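Long-range contact in putative hemin ABC transport system, membrane protein (Burkholderia cenocepacia J2315, PDB 5B57), which probably forms the membrane-spanning subunit of an ABC importer that carries heme into the bacterial cell: residues 101-114 / 237-249. Residues are numbered along the deposited sequence; the frame is centred on the assembly and turned at random. Where two conformers were deposited one is given.
Sequences LDIRAPRVVLALLV and LGGAQWPTLAAVA. With DMU (decyl-beta-D-maltopyranoside), chain E.
The indole of Trp242 lies between Pro106 and the sugar head of a decyl maltoside molecule. Pro106 CG sits 3.6 Å from the centroid of the five-membered ring of Trp242, 15° off its normal, a CH-pi contact; the detergent covers the opposite face with C4 and O61. At the edge, Trp242 NE1 donates to Leu101 O over 2.6 Å, with an N-H...O angle of 170° and the acceptor near the ring plane. Ala105 CB meets CZ2 of Trp242 obliquely at 3.4 Å, and the indole sits as a knob among Leu101, Ala105, Pro106 and Val109. Trp242 CG stands anti to its own carbonyl carbon (chi1 -70°), which carries the ring over Pro106. One turn on, Leu245 is a second knob, among Pro106, Val109, Leu110 and Leu113: its CD1 touches Val109 CG1 at 3.6 Å, its CD2 the CD1 atoms of Leu110 and Leu113. In the turn before helix 242-260, Leu237 reaches Leu110 CD2 with its CD2 (3.4 Å) and Ala111 CB with its CD1. Arg107 crosses Leu237 at about a right angle; Gly238 N lies over one face of the Arg107 guanidinium, whose NE and NH1 form salt bridges with Asp346 and Asp357. Asp102 OD1 accepts from the detergent O6 at 2.9 Å. Segments 101-114 and 242-249, on two helices of the FecCD-type bundle, run roughly parallel, joined mainly by apolar packing. At the kink Pro106 has no N-H for the preceding turn, and Leu101 O bonds instead across to the indole; the detergent alongside is consistent with a lipid-facing seam.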
loop_
_atom_site.group_PDB
_atom_site.type_symbol
_atom_site.label_atom_id
_atom_site.label_comp_id
_atom_site.label_asym_id
_atom_site.label_seq_id
_atom_site.Cartn_x
_atom_site.Cartn_y
_atom_site.Cartn_z
ATOM N N LEU A 101 6.237 45.919 -15.247
ATOM C CA LEU A 101 5.629 45.118 -16.300
ATOM C C LEU A 101 6.616 44.171 -16.978
ATOM O O LEU A 101 6.181 43.229 -17.646
ATOM C CB LEU A 101 4.983 46.015 -17.355
ATOM C CG LEU A 101 3.866 45.285 -18.099
ATOM C CD1 LEU A 101 2.512 45.840 -17.695
ATOM C CD2 LEU A 101 4.064 45.370 -19.591
ATOM N N ASP A 102 7.923 44.379 -16.827
ATOM C CA ASP A 102 8.902 43.549 -17.526
ATOM C C ASP A 102 9.724 42.629 -16.633
ATOM O O ASP A 102 10.130 41.567 -17.091
ATOM C CB ASP A 102 9.878 44.417 -18.327
ATOM C CG ASP A 102 9.295 44.890 -19.609
ATOM O OD1 ASP A 102 8.185 44.414 -19.942
ATOM O OD2 ASP A 102 9.954 45.723 -20.281
ATOM N N ILE A 103 9.997 43.012 -15.392
ATOM C CA ILE A 103 10.843 42.240 -14.505
ATOM C C ILE A 103 10.037 41.612 -13.371
ATOM O O ILE A 103 10.319 40.495 -12.948
ATOM C CB ILE A 103 11.987 43.110 -13.939
ATOM C CG1 ILE A 103 12.519 44.083 -14.994
ATOM C CG2 ILE A 103 13.079 42.240 -13.361
ATOM C CD1 ILE A 103 13.208 43.427 -16.178
ATOM N N ARG A 104 9.051 42.332 -12.844
ATOM C CA ARG A 104 8.305 41.764 -11.733
ATOM C C ARG A 104 7.175 40.853 -12.212
ATOM O O ARG A 104 7.168 39.667 -11.839
ATOM C CB ARG A 104 7.766 42.864 -10.808
ATOM C CG ARG A 104 8.054 42.563 -9.328
ATOM C CD ARG A 104 7.926 41.081 -8.992
ATOM N NE ARG A 104 7.490 40.848 -7.614
ATOM C CZ ARG A 104 8.178 40.147 -6.718
ATOM N NH1 ARG A 104 9.343 39.613 -7.053
ATOM N NH2 ARG A 104 7.704 39.971 -5.491
ATOM N N ALA A 105 6.222 41.382 -13.009
ATOM C CA ALA A 105 4.994 40.750 -13.464
ATOM C C ALA A 105 5.234 39.322 -13.950
ATOM O O ALA A 105 4.610 38.402 -13.406
ATOM C CB ALA A 105 4.307 41.595 -14.548
ATOM N N PRO A 106 6.118 39.063 -14.925
ATOM C CA PRO A 106 6.280 37.669 -15.377
ATOM C C PRO A 106 6.627 36.718 -14.252
ATOM O O PRO A 106 6.262 35.542 -14.302
ATOM C CB PRO A 106 7.420 37.750 -16.408
ATOM C CG PRO A 106 7.524 39.182 -16.764
ATOM C CD PRO A 106 7.163 39.919 -15.501
ATOM N N ARG A 107 7.313 37.203 -13.224
ATOM C CA ARG A 107 7.647 36.343 -12.109
ATOM C C ARG A 107 6.432 36.103 -11.233
ATOM O O ARG A 107 6.186 34.974 -10.797
ATOM C CB ARG A 107 8.791 36.962 -11.318
ATOM C CG ARG A 107 9.095 36.241 -10.056
ATOM C CD ARG A 107 10.549 36.318 -9.711
ATOM N NE ARG A 107 10.759 35.737 -8.398
ATOM C CZ ARG A 107 11.946 35.641 -7.820
ATOM N NH1 ARG A 107 13.019 36.094 -8.450
ATOM N NH2 ARG A 107 12.064 35.092 -6.621
ATOM N N VAL A 108 5.639 37.141 -10.984
ATOM C CA VAL A 108 4.428 36.941 -10.192
ATOM C C VAL A 108 3.445 36.061 -10.939
ATOM O O VAL A 108 2.876 35.129 -10.365
ATOM C CB VAL A 108 3.791 38.284 -9.803
ATOM C CG1 VAL A 108 2.429 38.028 -9.242
ATOM C CG2 VAL A 108 4.654 38.991 -8.772
ATOM N N VAL A 109 3.261 36.312 -12.239
ATOM C CA VAL A 109 2.368 35.471 -13.038
ATOM C C VAL A 109 2.873 34.024 -13.088
ATOM O O VAL A 109 2.085 33.081 -12.995
ATOM C CB VAL A 109 2.175 36.089 -14.436
ATOM C CG1 VAL A 109 2.200 35.058 -15.502
ATOM C CG2 VAL A 109 0.857 36.706 -14.479
ATOM N N LEU A 110 4.189 33.820 -13.197
ATOM C CA LEU A 110 4.702 32.456 -13.224
ATOM C C LEU A 110 4.392 31.736 -11.920
ATOM O O LEU A 110 3.977 30.573 -11.935
ATOM C CB LEU A 110 6.212 32.443 -13.510
ATOM C CG LEU A 110 6.862 31.061 -13.719
ATOM C CD1 LEU A 110 6.362 30.395 -14.974
ATOM C CD2 LEU A 110 8.350 31.143 -13.778
ATOM N N ALA A 111 4.551 32.420 -10.781
ATOM C CA ALA A 111 4.193 31.799 -9.509
ATOM C C ALA A 111 2.716 31.387 -9.462
ATOM O O ALA A 111 2.397 30.337 -8.915
ATOM C CB ALA A 111 4.526 32.720 -8.342
ATOM N N LEU A 112 1.803 32.178 -10.041
ATOM C CA LEU A 112 0.402 31.756 -10.091
ATOM C C LEU A 112 0.206 30.546 -10.998
ATOM O O LEU A 112 -0.535 29.624 -10.642
ATOM C CB LEU A 112 -0.502 32.898 -10.562
ATOM C CG LEU A 112 -0.594 34.085 -9.623
ATOM C CD1 LEU A 112 -1.425 35.154 -10.256
ATOM C CD2 LEU A 112 -1.174 33.651 -8.298
ATOM N N LEU A 113 0.843 30.531 -12.178
ATOM C CA LEU A 113 0.751 29.377 -13.076
ATOM C C LEU A 113 1.330 28.110 -12.457
ATOM O O LEU A 113 0.773 27.022 -12.656
ATOM C CB LEU A 113 1.469 29.664 -14.389
ATOM C CG LEU A 113 0.818 30.588 -15.405
ATOM C CD1 LEU A 113 1.654 30.520 -16.673
ATOM C CD2 LEU A 113 -0.627 30.172 -15.649
ATOM N N VAL A 114 2.434 28.227 -11.711
ATOM C CA VAL A 114 3.041 27.057 -11.085
ATOM C C VAL A 114 2.152 26.530 -9.958
ATOM O O VAL A 114 1.786 25.351 -9.924
ATOM C CB VAL A 114 4.461 27.391 -10.581
ATOM C CG1 VAL A 114 4.874 26.462 -9.510
ATOM C CG2 VAL A 114 5.454 27.277 -11.704
ATOM N N LEU A 237 11.827 30.920 -9.978
ATOM C CA LEU A 237 11.007 31.680 -10.912
ATOM C C LEU A 237 11.789 32.802 -11.609
ATOM O O LEU A 237 11.183 33.594 -12.344
ATOM C CB LEU A 237 9.780 32.262 -10.197
ATOM C CG LEU A 237 8.968 31.210 -9.471
ATOM C CD1 LEU A 237 7.916 31.849 -8.605
ATOM C CD2 LEU A 237 8.333 30.290 -10.487
ATOM N N GLY A 238 13.113 32.868 -11.412
ATOM C CA GLY A 238 13.920 33.974 -11.890
ATOM C C GLY A 238 14.153 33.993 -13.392
ATOM O O GLY A 238 14.710 34.973 -13.891
ATOM N N GLY A 239 13.751 32.948 -14.114
ATOM C CA GLY A 239 13.787 32.930 -15.562
ATOM C C GLY A 239 12.506 33.404 -16.224
ATOM O O GLY A 239 12.390 33.300 -17.453
ATOM N N ALA A 240 11.563 33.946 -15.459
ATOM C CA ALA A 240 10.224 34.234 -15.957
ATOM C C ALA A 240 10.258 35.436 -16.890
ATOM O O ALA A 240 10.504 36.560 -16.441
ATOM C CB ALA A 240 9.287 34.485 -14.774
ATOM N N GLN A 241 10.008 35.216 -18.182
ATOM C CA GLN A 241 9.805 36.318 -19.117
ATOM C C GLN A 241 8.551 36.082 -19.953
ATOM O O GLN A 241 8.170 34.934 -20.214
ATOM C CB GLN A 241 11.026 36.522 -20.027
ATOM C CG GLN A 241 11.406 35.307 -20.847
ATOM C CD GLN A 241 12.816 35.402 -21.386
ATOM O OE1 GLN A 241 13.051 35.261 -22.593
ATOM N NE2 GLN A 241 13.771 35.654 -20.493
ATOM N N TRP A 242 7.908 37.182 -20.373
ATOM C CA TRP A 242 6.653 37.103 -21.122
ATOM C C TRP A 242 6.703 36.194 -22.345
ATOM O O TRP A 242 5.763 35.410 -22.523
ATOM C CB TRP A 242 6.171 38.497 -21.560
ATOM C CG TRP A 242 5.682 39.362 -20.439
ATOM C CD1 TRP A 242 6.194 40.561 -20.066
ATOM C CD2 TRP A 242 4.599 39.081 -19.519
ATOM N NE1 TRP A 242 5.502 41.055 -18.985
ATOM C CE2 TRP A 242 4.523 40.164 -18.627
ATOM C CE3 TRP A 242 3.693 38.025 -19.368
ATOM C CZ2 TRP A 242 3.583 40.232 -17.600
ATOM C CZ3 TRP A 242 2.755 38.095 -18.341
ATOM C CH2 TRP A 242 2.711 39.195 -17.474
ATOM N N PRO A 243 7.707 36.258 -23.229
ATOM C CA PRO A 243 7.653 35.390 -24.417
ATOM C C PRO A 243 7.471 33.910 -24.099
ATOM O O PRO A 243 6.750 33.221 -24.836
ATOM C CB PRO A 243 8.989 35.675 -25.125
ATOM C CG PRO A 243 9.807 36.504 -24.161
ATOM C CD PRO A 243 8.820 37.218 -23.311
ATOM N N THR A 244 8.075 33.397 -23.013
ATOM C CA THR A 244 7.858 31.989 -22.693
ATOM C C THR A 244 6.505 31.768 -22.014
ATOM O O THR A 244 5.807 30.802 -22.346
ATOM C CB THR A 244 9.006 31.417 -21.842
ATOM O OG1 THR A 244 9.117 32.120 -20.602
ATOM C CG2 THR A 244 10.338 31.472 -22.608
ATOM N N LEU A 245 6.100 32.651 -21.090
ATOM C CA LEU A 245 4.751 32.555 -20.521
ATOM C C LEU A 245 3.665 32.477 -21.601
ATOM O O LEU A 245 2.674 31.759 -21.447
ATOM C CB LEU A 245 4.483 33.737 -19.596
ATOM C CG LEU A 245 5.219 33.635 -18.271
ATOM C CD1 LEU A 245 5.100 34.952 -17.555
ATOM C CD2 LEU A 245 4.576 32.548 -17.457
ATOM N N ALA A 246 3.827 33.214 -22.696
ATOM C CA ALA A 246 2.948 33.049 -23.851
ATOM C C ALA A 246 2.784 31.593 -24.252
ATOM O O ALA A 246 1.738 31.210 -24.790
ATOM C CB ALA A 246 3.506 33.806 -25.056
ATOM N N ALA A 247 3.831 30.797 -24.084
ATOM C CA ALA A 247 3.780 29.391 -24.433
ATOM C C ALA A 247 3.368 28.511 -23.259
ATOM O O ALA A 247 2.567 27.587 -23.428
ATOM C CB ALA A 247 5.139 28.946 -24.967
ATOM N N VAL A 248 3.873 28.813 -22.058
ATOM C CA VAL A 248 3.621 27.975 -20.882
ATOM C C VAL A 248 2.148 28.032 -20.464
ATOM O O VAL A 248 1.515 27.000 -20.204
ATOM C CB VAL A 248 4.550 28.397 -19.735
ATOM C CG1 VAL A 248 4.176 27.684 -18.440
ATOM C CG2 VAL A 248 5.967 28.112 -20.119
ATOM N N ALA A 249 1.593 29.247 -20.370
ATOM C CA ALA A 249 0.238 29.478 -19.892
ATOM C C ALA A 249 -0.807 28.665 -20.658
ATOM O O ALA A 249 -1.583 27.941 -20.021
ATOM C CB ALA A 249 -0.091 30.978 -19.938
HETATM C C1 DMU E . 1.598 37.469 -23.990
HETATM C C2 DMU E . 2.770 38.402 -24.143
HETATM C C3 DMU E . 2.430 39.771 -23.542
HETATM C C4 DMU E . 1.907 39.624 -22.083
HETATM O O5 DMU E . 0.824 38.661 -22.043
HETATM C C6 DMU E . 1.244 37.361 -22.520
HETATM O O7 DMU E . 3.593 40.600 -23.564
HETATM O O16 DMU E . 0.190 36.413 -22.364
HETATM C C18 DMU E . 0.445 35.522 -21.276
HETATM C C19 DMU E . -0.687 35.636 -20.272
HETATM C C22 DMU E . -0.368 34.868 -19.003
HETATM C C25 DMU E . -1.635 34.608 -18.191
HETATM C C28 DMU E . -1.718 33.144 -17.753
HETATM C C31 DMU E . -3.101 32.545 -18.047
HETATM C C34 DMU E . -3.639 31.782 -16.828
HETATM C C37 DMU E . -4.560 30.623 -17.250
HETATM C C40 DMU E . -4.708 29.584 -16.122
HETATM C C43 DMU E . -5.914 29.883 -15.251
HETATM O O49 DMU E . 1.928 36.172 -24.511
HETATM O O55 DMU E . 3.120 38.538 -25.528
HETATM C C57 DMU E . 1.415 40.965 -21.515
HETATM O O61 DMU E . 2.543 41.801 -21.207
HETATM C C5 DMU E . 4.265 41.886 -25.530
HETATM C C7 DMU E . 5.777 41.879 -25.314
HETATM C C8 DMU E . 6.189 42.888 -24.243
HETATM C C9 DMU E . 5.357 42.713 -22.988
HETATM O O1 DMU E . 3.973 42.895 -23.303
HETATM C C10 DMU E . 3.486 41.875 -24.191
HETATM O O2 DMU E . 7.583 42.711 -23.920
HETATM O O3 DMU E . 3.894 40.740 -26.323
HETATM O O4 DMU E . 6.428 42.210 -26.551
HETATM C C11 DMU E . 5.772 43.719 -21.932
HETATM O O6 DMU E . 6.745 44.627 -22.493
#